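Local coordinates for protein 2-hydroxyisobutyryl-CoA mutase large subunit (Aquincola tertiaricarbonis, PDB 4R3U) that works with the small subunit HcmB as a cobalamin-dependent mutase that interconverts 2-hydroxyisobutyryl-CoA and (S)-3-hydroxybutyryl-CoA, at residues Ala188-Leu193 and Lys245-Ile250; Ile257-Ser262 and Ala345-Thr350; Leu265-Phe270 and Phe298-Gln303. One frame throughout, in Å; residues are numbered along the deposited sequence.

Contact 1. Residues Ala188-Leu193 and Lys245-Ile250; sequences AMYVAL and KRYNPI. With 3KK (S-{(3R,5R,9R)-1-[(2R,3S,4R,5R)-5-(6-amino-9H-purin-9-yl)-4-hydroxy-3-(phosphonooxy)tetrahydrofuran-2-yl]-3,5,9-trihydroxy-8,8-dimethyl-3,5-dioxido-10,14-dioxo-2,4,6-trioxa-11,15-diaza-3lambda~5~,5lambda~5~-diphosphaheptadecan-17-yl} 2-hydroxy-2-methylpropanethioate), chain F.
Tyr190 and Tyr247 meet where helix 183-196 of the TIM barrel packs through a side chain against the weakly bonded strand 247-248. Their planes stand 49° apart and the ring centroids are 5.9 Å apart, an oblique pairing. The touch is made by ring carbons, CE2 of Tyr190 lying 3.9 Å from CE1 of Tyr247. Each ring carbon CG is turned anti to its own backbone N (chi1 -162° in Tyr190, -153° in Tyr247), which directs both rings into the space between helix and strand. Phe177 adds a roughly perpendicular ring beside Tyr190.

The neighbours of Tyr247 in sequence serve the coenzyme. Asn248 turns its amide toward the pantetheine part of 3KK, while its OD1 accepts from Arg295 and Arg339. Arg246, bent at chi3, presents the edge of its guanidinium to the 3'-phosphate, with the phosphorus P3B in the guanidinium plane. Two of its N-H groups converge on one phosphate oxygen: NE of Arg246 lies 2.8 Å from O7A of 3KK, and NH2 of Arg246 also lies 2.8 Å from that O7A.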
loop_
_atom_site.group_PDB
_atom_site.type_symbol
_atom_site.label_atom_id
_atom_site.label_comp_id
_atom_site.label_asym_id
_atom_site.label_seq_id
_atom_site.Cartn_x
_atom_site.Cartn_y
_atom_site.Cartn_z
ATOM N N ALA A 188 -0.479 17.237 34.956
ATOM C CA ALA A 188 0.106 17.992 36.063
ATOM C C ALA A 188 1.626 17.812 36.058
ATOM O O ALA A 188 2.348 18.788 36.258
ATOM C CB ALA A 188 -0.468 17.520 37.384
ATOM N N MET A 189 2.103 16.580 35.782
ATOM C CA MET A 189 3.526 16.232 35.707
ATOM C C MET A 189 4.193 16.906 34.539
ATOM O O MET A 189 5.337 17.372 34.681
ATOM C CB MET A 189 3.731 14.720 35.606
ATOM C CG MET A 189 3.579 13.993 36.911
ATOM S SD MET A 189 3.747 12.209 36.697
ATOM C CE MET A 189 3.288 11.647 38.336
ATOM N N TYR A 190 3.482 16.968 33.385
ATOM C CA TYR A 190 3.987 17.610 32.186
ATOM C C TYR A 190 4.205 19.105 32.425
ATOM O O TYR A 190 5.272 19.636 32.078
ATOM C CB TYR A 190 3.054 17.354 30.991
ATOM C CG TYR A 190 3.701 17.615 29.644
ATOM C CD1 TYR A 190 4.623 16.715 29.099
ATOM C CD2 TYR A 190 3.361 18.734 28.891
ATOM C CE1 TYR A 190 5.195 16.934 27.840
ATOM C CE2 TYR A 190 3.934 18.969 27.635
ATOM C CZ TYR A 190 4.850 18.067 27.112
ATOM O OH TYR A 190 5.398 18.300 25.867
ATOM N N VAL A 191 3.196 19.766 33.060
ATOM C CA VAL A 191 3.219 21.187 33.399
ATOM C C VAL A 191 4.356 21.466 34.378
ATOM O O VAL A 191 5.162 22.363 34.123
ATOM C CB VAL A 191 1.830 21.712 33.873
ATOM C CG1 VAL A 191 1.918 23.130 34.459
ATOM C CG2 VAL A 191 0.826 21.672 32.730
ATOM N N ALA A 192 4.454 20.664 35.459
ATOM C CA ALA A 192 5.519 20.742 36.461
ATOM C C ALA A 192 6.900 20.602 35.803
ATOM O O ALA A 192 7.799 21.372 36.144
ATOM C CB ALA A 192 5.325 19.658 37.510
ATOM N N LEU A 193 7.053 19.670 34.830
ATOM C CA LEU A 193 8.303 19.452 34.081
ATOM C C LEU A 193 8.680 20.688 33.223
ATOM O O LEU A 193 9.832 21.113 33.244
ATOM C CB LEU A 193 8.222 18.167 33.213
ATOM C CG LEU A 193 9.452 17.820 32.342
ATOM C CD1 LEU A 193 10.684 17.511 33.175
ATOM C CD2 LEU A 193 9.173 16.650 31.456
ATOM N N LYS A 245 -2.197 27.379 25.856
ATOM C CA LYS A 245 -2.596 27.830 24.523
ATOM C C LYS A 245 -2.371 26.855 23.358
ATOM O O LYS A 245 -3.237 26.763 22.481
ATOM C CB LYS A 245 -2.005 29.219 24.203
ATOM C CG LYS A 245 -2.690 30.358 24.966
ATOM C CD LYS A 245 -2.413 31.736 24.328
ATOM C CE LYS A 245 -1.220 32.466 24.922
ATOM N NZ LYS A 245 -1.293 33.937 24.711
ATOM N N ARG A 246 -1.217 26.155 23.330
ATOM C CA ARG A 246 -0.884 25.236 22.236
ATOM C C ARG A 246 -1.156 23.747 22.543
ATOM O O ARG A 246 -0.889 22.876 21.703
ATOM C CB ARG A 246 0.558 25.460 21.771
ATOM C CG ARG A 246 0.697 26.652 20.874
ATOM C CD ARG A 246 2.076 26.751 20.281
ATOM N NE ARG A 246 2.233 25.848 19.150
ATOM C CZ ARG A 246 3.259 25.020 18.996
ATOM N NH1 ARG A 246 4.242 24.999 19.891
ATOM N NH2 ARG A 246 3.310 24.203 17.949
ATOM N N TYR A 247 -1.714 23.462 23.738
ATOM C CA TYR A 247 -2.025 22.106 24.202
ATOM C C TYR A 247 -3.439 21.612 23.836
ATOM O O TYR A 247 -4.406 22.381 23.901
ATOM C CB TYR A 247 -1.782 21.977 25.716
ATOM C CG TYR A 247 -1.452 20.571 26.147
ATOM C CD1 TYR A 247 -0.144 20.105 26.127
ATOM C CD2 TYR A 247 -2.450 19.696 26.573
ATOM C CE1 TYR A 247 0.170 18.810 26.532
ATOM C CE2 TYR A 247 -2.150 18.393 26.970
ATOM C CZ TYR A 247 -0.838 17.954 26.945
ATOM O OH TYR A 247 -0.541 16.672 27.338
ATOM N N ASN A 248 -3.533 20.312 23.480
ATOM C CA ASN A 248 -4.769 19.610 23.143
ATOM C C ASN A 248 -5.198 18.792 24.371
ATOM O O ASN A 248 -4.583 17.765 24.649
ATOM C CB ASN A 248 -4.558 18.736 21.913
ATOM C CG ASN A 248 -4.074 19.519 20.728
ATOM O OD1 ASN A 248 -4.783 20.368 20.211
ATOM N ND2 ASN A 248 -2.844 19.275 20.295
ATOM N N PRO A 249 -6.184 19.284 25.176
ATOM C CA PRO A 249 -6.531 18.578 26.425
ATOM C C PRO A 249 -7.220 17.213 26.290
ATOM O O PRO A 249 -7.374 16.527 27.298
ATOM C CB PRO A 249 -7.433 19.588 27.162
ATOM C CG PRO A 249 -8.048 20.376 26.087
ATOM C CD PRO A 249 -6.996 20.517 25.019
ATOM N N ILE A 250 -7.675 16.846 25.098
ATOM C CA ILE A 250 -8.416 15.608 24.864
ATOM C C ILE A 250 -8.327 15.232 23.399
ATOM O O ILE A 250 -8.140 16.074 22.530
ATOM C CB ILE A 250 -9.911 15.823 25.282
ATOM C CG1 ILE A 250 -10.711 14.494 25.323
ATOM C CG2 ILE A 250 -10.617 16.923 24.407
ATOM C CD1 ILE A 250 -12.138 14.587 25.932
HETATM C C4 3KK F . -4.082 2.311 23.245
HETATM C C3 3KK F . -3.609 2.823 21.888
HETATM C C2 3KK F . -4.275 2.036 20.763
HETATM O O3 3KK F . -2.207 2.623 21.826
HETATM C C1 3KK F . -3.897 4.318 21.693
HETATM O O1 3KK F . -4.956 4.840 22.050
HETATM S S1P 3KK F . -2.574 5.183 20.915
HETATM C C2P 3KK F . -3.170 6.897 20.862
HETATM C C3P 3KK F . -2.044 7.826 20.485
HETATM N N4P 3KK F . -2.594 9.170 20.362
HETATM C C5P 3KK F . -2.010 10.114 19.619
HETATM O O5P 3KK F . -0.960 9.956 18.987
HETATM C C6P 3KK F . -2.778 11.440 19.626
HETATM C C7P 3KK F . -2.035 12.543 18.887
HETATM N N8P 3KK F . -2.854 13.760 18.837
HETATM C C9P 3KK F . -2.342 14.924 18.411
HETATM O O9P 3KK F . -1.164 15.045 18.069
HETATM C CAP 3KK F . -3.290 16.156 18.481
HETATM O OAP 3KK F . -4.146 16.116 19.643
HETATM C CBP 3KK F . -4.022 16.550 17.153
HETATM C CDP 3KK F . -4.724 17.905 17.326
HETATM C CEP 3KK F . -5.086 15.517 16.766
HETATM C CCP 3KK F . -3.021 16.719 15.990
HETATM O O6A 3KK F . -1.978 17.618 16.408
HETATM P P2A 3KK F . -0.569 17.760 15.702
HETATM O O4A 3KK F . -0.037 16.427 15.380
HETATM O O5A 3KK F . 0.251 18.671 16.537
HETATM O O3A 3KK F . -1.009 18.465 14.307
HETATM P P1A 3KK F . -1.619 19.976 14.099
HETATM O O1A 3KK F . -2.159 20.554 15.358
HETATM O O2A 3KK F . -2.500 19.925 12.920
HETATM O O5B 3KK F . -0.224 20.692 13.659
HETATM C C5B 3KK F . 0.678 21.329 14.590
HETATM C C4B 3KK F . 0.801 22.829 14.265
HETATM O O4B 3KK F . 1.016 23.061 12.839
HETATM C C3B 3KK F . -0.472 23.579 14.642
HETATM O O3B 3KK F . -0.090 24.878 15.156
HETATM P P3B 3KK F . -0.260 25.306 16.705
HETATM O O8A 3KK F . -1.720 25.179 16.912
HETATM O O7A 3KK F . 0.591 24.330 17.416
HETATM O O9A 3KK F . 0.266 26.693 16.694
HETATM C C2B 3KK F . -1.207 23.715 13.321
HETATM O O2B 3KK F . -2.086 24.846 13.308
HETATM C C1B 3KK F . -0.065 23.878 12.338
HETATM N N9A 3KK F . -0.421 23.410 10.965
HETATM C C8A 3KK F . -0.728 22.182 10.553
HETATM N N7A 3KK F . -0.983 22.232 9.249
HETATM C C5A 3KK F . -0.812 23.493 8.836
HETATM C C4A 3KK F . -0.454 24.225 9.911
HETATM N N3A 3KK F . -0.207 25.557 9.809
HETATM C C2A 3KK F . -0.303 26.208 8.559
HETATM N N1A 3KK F . -0.679 25.395 7.453
HETATM C C6A 3KK F . -0.934 24.081 7.626
HETATM N N6A 3KK F . -1.293 23.309 6.598
#

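Contact 2. Residues Ile257-Ser262 and Ala345-Thr350; sequences ISEAGS and AAATLT
With CG beside its own backbone N (chi1 -68°) and the chain bent at chi2 (-82°), Glu259 carries its carboxylate from the last turn of helix 255-259 to the backbone of Ala347. There the two oxygens share one donor unequally. OE1 of Glu259 takes the N-H of Ala347 through its syn lone pair at 3.1 Å, in a nearly straight bond (166°), whereas OE2 of Glu259 holds the same hydrogen only weakly. Methyl groups close in beside the carboxylate: CB of Ala346 is 3.4 Å from OE2 of Glu259, and CB of Ala347 lies 3.4 Å from OE1 of Glu259.

The receiving segment is a 3-10 turn, residues 346-348, in the loop that follows barrel strand 340-344. It is braced from within, since OG1 of Thr348 donates to the O of Ala345 at 2.6 Å, in the carbonyl plane, and the N of Thr348 bonds to that same oxygen. On the other side, the helix is closed by a Schellman motif, with Gly261 at positive phi. Replacing Glu259 by an alanine removes both oxygens, and the Ala347 N-H is likely to be left without its acceptor, with a gap opened between helix and loop.

Cobalamin touches Glu259, Ala260, Ala346 and Ala347, 5'-deoxyadenosine touches Ala346, and Arg31 of the small subunit bonds to the backbone O of Glu259. The contact thus lies where the barrel meets its cofactor and the cobalamin-binding partner. A carboxylate accepting at the first turn of a 3-10 segment may gain a little from the partial positive charge there; the firm link is the N-H bond, which joins the helix to the cofactor-lining loop.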
loop_
_atom_site.group_PDB
_atom_site.type_symbol
_atom_site.label_atom_id
_atom_site.label_comp_id
_atom_site.label_asym_id
_atom_site.label_seq_id
_atom_site.Cartn_x
_atom_site.Cartn_y
_atom_site.Cartn_z
ATOM N N ILE A 257 -13.514 2.291 20.032
ATOM C CA ILE A 257 -14.887 1.861 19.770
ATOM C C ILE A 257 -14.822 0.897 18.574
ATOM O O ILE A 257 -15.359 -0.215 18.659
ATOM C CB ILE A 257 -15.862 3.081 19.568
ATOM C CG1 ILE A 257 -16.060 3.881 20.893
ATOM C CG2 ILE A 257 -17.237 2.653 18.979
ATOM C CD1 ILE A 257 -16.417 5.362 20.713
ATOM N N SER A 258 -14.100 1.290 17.492
ATOM C CA SER A 258 -13.921 0.422 16.317
ATOM C C SER A 258 -13.210 -0.888 16.695
ATOM O O SER A 258 -13.695 -1.982 16.386
ATOM C CB SER A 258 -13.125 1.140 15.233
ATOM O OG SER A 258 -13.071 0.340 14.067
ATOM N N GLU A 259 -12.049 -0.758 17.350
ATOM C CA GLU A 259 -11.208 -1.881 17.769
ATOM C C GLU A 259 -11.879 -2.840 18.776
ATOM O O GLU A 259 -11.513 -4.029 18.824
ATOM C CB GLU A 259 -9.842 -1.382 18.226
ATOM C CG GLU A 259 -9.026 -0.814 17.081
ATOM C CD GLU A 259 -8.301 -1.837 16.236
ATOM O OE1 GLU A 259 -8.508 -1.842 15.001
ATOM O OE2 GLU A 259 -7.550 -2.657 16.812
ATOM N N ALA A 260 -12.884 -2.332 19.535
ATOM C CA ALA A 260 -13.710 -3.124 20.450
ATOM C C ALA A 260 -14.739 -3.972 19.638
ATOM O O ALA A 260 -15.449 -4.786 20.221
ATOM C CB ALA A 260 -14.436 -2.215 21.431
ATOM N N GLY A 261 -14.853 -3.694 18.330
ATOM C CA GLY A 261 -15.701 -4.403 17.377
ATOM C C GLY A 261 -16.800 -3.626 16.698
ATOM O O GLY A 261 -17.739 -4.235 16.175
ATOM N N SER A 262 -16.751 -2.285 16.753
ATOM C CA SER A 262 -17.820 -1.454 16.172
ATOM C C SER A 262 -17.719 -1.327 14.662
ATOM O O SER A 262 -16.703 -1.645 14.040
ATOM C CB SER A 262 -17.838 -0.060 16.803
ATOM O OG SER A 262 -17.096 0.900 16.056
ATOM N N ALA A 345 -5.944 0.338 11.385
ATOM C CA ALA A 345 -6.623 -0.736 12.105
ATOM C C ALA A 345 -5.762 -1.949 12.424
ATOM O O ALA A 345 -5.503 -2.814 11.568
ATOM C CB ALA A 345 -7.876 -1.157 11.365
ATOM N N ALA A 346 -5.378 -2.049 13.692
ATOM C CA ALA A 346 -4.602 -3.141 14.261
ATOM C C ALA A 346 -5.430 -4.478 14.183
ATOM O O ALA A 346 -4.860 -5.548 13.924
ATOM C CB ALA A 346 -4.297 -2.789 15.679
ATOM N N ALA A 347 -6.787 -4.391 14.339
ATOM C CA ALA A 347 -7.659 -5.556 14.272
ATOM C C ALA A 347 -7.675 -6.273 12.875
ATOM O O ALA A 347 -8.104 -7.446 12.797
ATOM C CB ALA A 347 -9.072 -5.194 14.725
ATOM N N THR A 348 -7.198 -5.588 11.797
ATOM C CA THR A 348 -7.136 -6.166 10.445
ATOM C C THR A 348 -5.851 -6.988 10.200
ATOM O O THR A 348 -5.759 -7.735 9.216
ATOM C CB THR A 348 -7.223 -5.106 9.380
ATOM O OG1 THR A 348 -6.086 -4.274 9.483
ATOM C CG2 THR A 348 -8.496 -4.303 9.429
ATOM N N LEU A 349 -4.846 -6.793 11.057
ATOM C CA LEU A 349 -3.529 -7.398 10.944
ATOM C C LEU A 349 -3.490 -8.803 11.515
ATOM O O LEU A 349 -4.223 -9.116 12.457
ATOM C CB LEU A 349 -2.452 -6.473 11.549
ATOM C CG LEU A 349 -2.452 -4.983 11.091
ATOM C CD1 LEU A 349 -1.255 -4.258 11.626
ATOM C CD2 LEU A 349 -2.404 -4.848 9.591
ATOM N N THR A 350 -2.648 -9.659 10.921
ATOM C CA THR A 350 -2.552 -11.088 11.250
ATOM C C THR A 350 -1.232 -11.586 11.818
ATOM O O THR A 350 -0.185 -11.000 11.569
ATOM C CB THR A 350 -2.950 -11.958 10.016
ATOM O OG1 THR A 350 -1.986 -11.771 9.002
ATOM C CG2 THR A 350 -4.330 -11.620 9.454
#

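Contact 3. Residues Leu265-Phe270 and Phe298-Gln303; sequences LQEAAF and FFFVSQ. With 3HC (3-hydroxybutanoyl-coenzyme A), chain E.
Glu267 OE2 is met by two groups of the strand, the N-H of Val301 and the ring edge of Phe300. The first makes a nearly straight hydrogen bond, with N of Val301 3.1 Å from OE2 of Glu267 on the syn side, 18° out of the carboxylate plane. The second is a close neighbour, CD1 of Phe300 lying 3.2 Å from OE2 of Glu267, which sits close to the ring plane. Carboxylate and ring are turned 57° against each other. The side chain reaches this far because CG stands anti to the backbone N (chi1 174°) and the chain is extended beyond it. OE1 of Glu267 lies 3.3 Å from CG1 of Val301 and forms a salt bridge with Lys312, which also bonds to the O of Val301.

Helix 264-283 is the main helix in the beta-alpha-beta crossover from strand 252-253 to its parallel neighbour 298-302 in the TIM barrel. Alternation along that strand turns Phe299 away from the helix, to the substrate side. Its ring, packed with Tyr255, His256 and His341, meets the acyl end of 3HC: C2 of 3HC lies in plane at the ring edge, and CE2 of Phe299 is 3.4 Å from O1 of 3HC.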
loop_
_atom_site.group_PDB
_atom_site.type_symbol
_atom_site.label_atom_id
_atom_site.label_comp_id
_atom_site.label_asym_id
_atom_site.label_seq_id
_atom_site.Cartn_x
_atom_site.Cartn_y
_atom_site.Cartn_z
ATOM N N LEU A 265 -19.797 3.434 11.380
ATOM C CA LEU A 265 -20.929 4.286 11.748
ATOM C C LEU A 265 -21.049 4.422 13.265
ATOM O O LEU A 265 -21.296 5.520 13.753
ATOM C CB LEU A 265 -22.258 3.773 11.150
ATOM C CG LEU A 265 -23.526 4.615 11.465
ATOM C CD1 LEU A 265 -23.386 6.065 10.966
ATOM C CD2 LEU A 265 -24.764 3.957 10.919
ATOM N N GLN A 266 -20.876 3.317 14.006
ATOM C CA GLN A 266 -20.907 3.333 15.474
ATOM C C GLN A 266 -19.708 4.130 15.989
ATOM O O GLN A 266 -19.858 4.968 16.877
ATOM C CB GLN A 266 -20.923 1.914 16.049
ATOM C CG GLN A 266 -22.251 1.187 15.853
ATOM C CD GLN A 266 -22.108 -0.317 15.859
ATOM O OE1 GLN A 266 -21.020 -0.876 15.969
ATOM N NE2 GLN A 266 -23.197 -1.012 15.666
ATOM N N GLU A 267 -18.554 3.954 15.356
ATOM C CA GLU A 267 -17.347 4.680 15.698
ATOM C C GLU A 267 -17.584 6.194 15.612
ATOM O O GLU A 267 -17.466 6.896 16.629
ATOM C CB GLU A 267 -16.192 4.264 14.778
ATOM C CG GLU A 267 -14.974 5.129 15.033
ATOM C CD GLU A 267 -13.830 5.033 14.061
ATOM O OE1 GLU A 267 -13.985 4.360 13.021
ATOM O OE2 GLU A 267 -12.782 5.663 14.331
ATOM N N ALA A 268 -17.940 6.673 14.405
ATOM C CA ALA A 268 -18.222 8.075 14.108
ATOM C C ALA A 268 -19.301 8.664 15.021
ATOM O O ALA A 268 -19.064 9.670 15.698
ATOM C CB ALA A 268 -18.622 8.231 12.633
ATOM N N ALA A 269 -20.476 8.029 15.054
ATOM C CA ALA A 269 -21.620 8.499 15.845
ATOM C C ALA A 269 -21.429 8.471 17.349
ATOM O O ALA A 269 -21.814 9.426 18.004
ATOM C CB ALA A 269 -22.876 7.744 15.455
ATOM N N PHE A 270 -20.825 7.400 17.909
ATOM C CA PHE A 270 -20.615 7.302 19.366
ATOM C C PHE A 270 -19.561 8.295 19.877
ATOM O O PHE A 270 -19.688 8.779 21.002
ATOM C CB PHE A 270 -20.334 5.855 19.811
ATOM C CG PHE A 270 -21.385 4.804 19.476
ATOM C CD1 PHE A 270 -22.637 5.170 18.983
ATOM C CD2 PHE A 270 -21.134 3.458 19.693
ATOM C CE1 PHE A 270 -23.597 4.210 18.691
ATOM C CE2 PHE A 270 -22.120 2.504 19.444
ATOM C CZ PHE A 270 -23.332 2.886 18.926
ATOM N N PHE A 298 -9.792 14.914 18.108
ATOM C CA PHE A 298 -10.330 13.551 17.994
ATOM C C PHE A 298 -9.270 12.524 17.620
ATOM O O PHE A 298 -8.144 12.875 17.247
ATOM C CB PHE A 298 -11.462 13.546 16.950
ATOM C CG PHE A 298 -12.627 14.414 17.331
ATOM C CD1 PHE A 298 -12.599 15.789 17.100
ATOM C CD2 PHE A 298 -13.737 13.873 17.961
ATOM C CE1 PHE A 298 -13.655 16.603 17.512
ATOM C CE2 PHE A 298 -14.809 14.691 18.348
ATOM C CZ PHE A 298 -14.753 16.046 18.129
ATOM N N PHE A 299 -9.637 11.252 17.735
ATOM C CA PHE A 299 -8.773 10.130 17.383
ATOM C C PHE A 299 -9.628 9.047 16.736
ATOM O O PHE A 299 -10.543 8.501 17.357
ATOM C CB PHE A 299 -7.996 9.627 18.629
ATOM C CG PHE A 299 -7.258 8.305 18.528
ATOM C CD1 PHE A 299 -6.593 7.941 17.359
ATOM C CD2 PHE A 299 -7.165 7.464 19.624
ATOM C CE1 PHE A 299 -5.895 6.743 17.276
ATOM C CE2 PHE A 299 -6.443 6.263 19.548
ATOM C CZ PHE A 299 -5.790 5.922 18.381
ATOM N N PHE A 300 -9.345 8.760 15.466
ATOM C CA PHE A 300 -10.084 7.743 14.697
ATOM C C PHE A 300 -9.175 6.667 14.101
ATOM O O PHE A 300 -7.981 6.879 13.932
ATOM C CB PHE A 300 -10.940 8.413 13.599
ATOM C CG PHE A 300 -12.001 9.324 14.173
ATOM C CD1 PHE A 300 -13.081 8.801 14.892
ATOM C CD2 PHE A 300 -11.903 10.710 14.034
ATOM C CE1 PHE A 300 -14.042 9.647 15.449
ATOM C CE2 PHE A 300 -12.873 11.549 14.579
ATOM C CZ PHE A 300 -13.928 11.018 15.296
ATOM N N VAL A 301 -9.750 5.524 13.784
ATOM C CA VAL A 301 -9.045 4.436 13.112
ATOM C C VAL A 301 -9.135 4.692 11.588
ATOM O O VAL A 301 -10.039 5.407 11.121
ATOM C CB VAL A 301 -9.679 3.031 13.477
ATOM C CG1 VAL A 301 -11.075 2.862 12.872
ATOM C CG2 VAL A 301 -8.780 1.881 13.072
ATOM N N SER A 302 -8.234 4.067 10.832
ATOM C CA SER A 302 -8.304 3.992 9.387
ATOM C C SER A 302 -8.425 2.499 9.163
ATOM O O SER A 302 -7.442 1.749 9.297
ATOM C CB SER A 302 -7.054 4.537 8.721
ATOM O OG SER A 302 -7.232 4.393 7.322
ATOM N N GLN A 303 -9.673 2.050 8.966
ATOM C CA GLN A 303 -10.005 0.646 8.768
ATOM C C GLN A 303 -9.774 0.214 7.337
ATOM O O GLN A 303 -9.285 1.015 6.502
ATOM C CB GLN A 303 -11.424 0.301 9.263
ATOM C CG GLN A 303 -11.458 -0.478 10.568
ATOM C CD GLN A 303 -11.342 -1.998 10.429
ATOM O OE1 GLN A 303 -11.474 -2.611 9.347
ATOM N NE2 GLN A 303 -11.125 -2.647 11.554
HETATM N N1A 3HC E . -0.685 25.367 7.436
HETATM C C2A 3HC E . -0.293 26.254 8.556
HETATM N N3A 3HC E . -0.209 25.533 9.832
HETATM C C4A 3HC E . -0.460 24.204 9.916
HETATM C C5A 3HC E . -0.818 23.475 8.838
HETATM C C6A 3HC E . -0.946 24.062 7.627
HETATM N N6A 3HC E . -1.305 23.291 6.601
HETATM N N7A 3HC E . -0.979 22.214 9.249
HETATM C C8A 3HC E . -0.719 22.162 10.552
HETATM N N9A 3HC E . -0.430 23.391 10.969
HETATM C C1B 3HC E . -0.069 23.861 12.341
HETATM C C2B 3HC E . -1.205 23.699 13.330
HETATM O O2B 3HC E . -2.083 24.830 13.320
HETATM C C3B 3HC E . -0.462 23.565 14.649
HETATM O O3B 3HC E . -0.077 24.866 15.158
HETATM P P3B 3HC E . -0.251 25.301 16.704
HETATM O O7A 3HC E . 0.591 24.323 17.423
HETATM O O8A 3HC E . 0.284 26.685 16.689
HETATM O O9A 3HC E . -1.712 25.184 16.906
HETATM C C4B 3HC E . 0.808 22.814 14.264
HETATM O O4B 3HC E . 1.018 23.049 12.839
HETATM C C5B 3HC E . 0.686 21.314 14.590
HETATM O O5B 3HC E . -0.212 20.675 13.655
HETATM P P1A 3HC E . -1.613 19.966 14.088
HETATM O O1A 3HC E . -2.157 20.548 15.345
HETATM O O2A 3HC E . -2.488 19.921 12.904
HETATM O O3A 3HC E . -1.013 18.453 14.300
HETATM P P2A 3HC E . -0.574 17.748 15.697
HETATM O O4A 3HC E . -0.043 16.414 15.376
HETATM O O5A 3HC E . 0.247 18.660 16.531
HETATM O O6A 3HC E . -1.982 17.609 16.402
HETATM C CBP 3HC E . -4.026 16.546 17.156
HETATM C CCP 3HC E . -3.024 16.707 15.991
HETATM C CDP 3HC E . -4.724 17.903 17.323
HETATM C CEP 3HC E . -5.092 15.514 16.771
HETATM C CAP 3HC E . -3.295 16.155 18.484
HETATM O OAP 3HC E . -4.153 16.114 19.645
HETATM C C9P 3HC E . -2.343 14.926 18.418
HETATM O O9P 3HC E . -1.162 15.050 18.088
HETATM N N8P 3HC E . -2.855 13.757 18.834
HETATM C C7P 3HC E . -2.033 12.542 18.885
HETATM C C6P 3HC E . -2.771 11.435 19.624
HETATM C C5P 3HC E . -1.997 10.113 19.614
HETATM O O5P 3HC E . -0.950 9.959 18.979
HETATM N N4P 3HC E . -2.574 9.165 20.360
HETATM C C3P 3HC E . -2.023 7.823 20.478
HETATM C C2P 3HC E . -3.151 6.898 20.847
HETATM S S1P 3HC E . -2.603 5.166 20.930
HETATM C C1 3HC E . -4.179 4.453 21.429
HETATM O O1 3HC E . -4.926 4.963 22.262
HETATM C C2 3HC E . -4.623 3.181 20.686
HETATM C C3 3HC E . -3.905 1.928 21.193
HETATM O O3 3HC E . -2.499 2.105 21.064
HETATM C C4 3HC E . -4.277 1.621 22.652
#

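The three contacts sample different parts of one barrel. Contact 1 closes first along the chain; contact 3 falls within the span between the two segments of contact 2. The centres of contacts 1 and 2 are about 29 Å apart, on opposite sides of the chain's centre, and those of contacts 1 and 3 are about 25 Å apart, although both reach the same parallel sheet. Contacts 2 and 3, with centres about 11 Å apart, touch directly: Ala345 N lies 2.9 Å from Ser302 O, a probable hydrogen bond, and helices 255-259 and 264-283 follow one another. The barrel holds the CoA phosphate near contact 1, the acyl group beside contact 3 and cobalamin at contact 2.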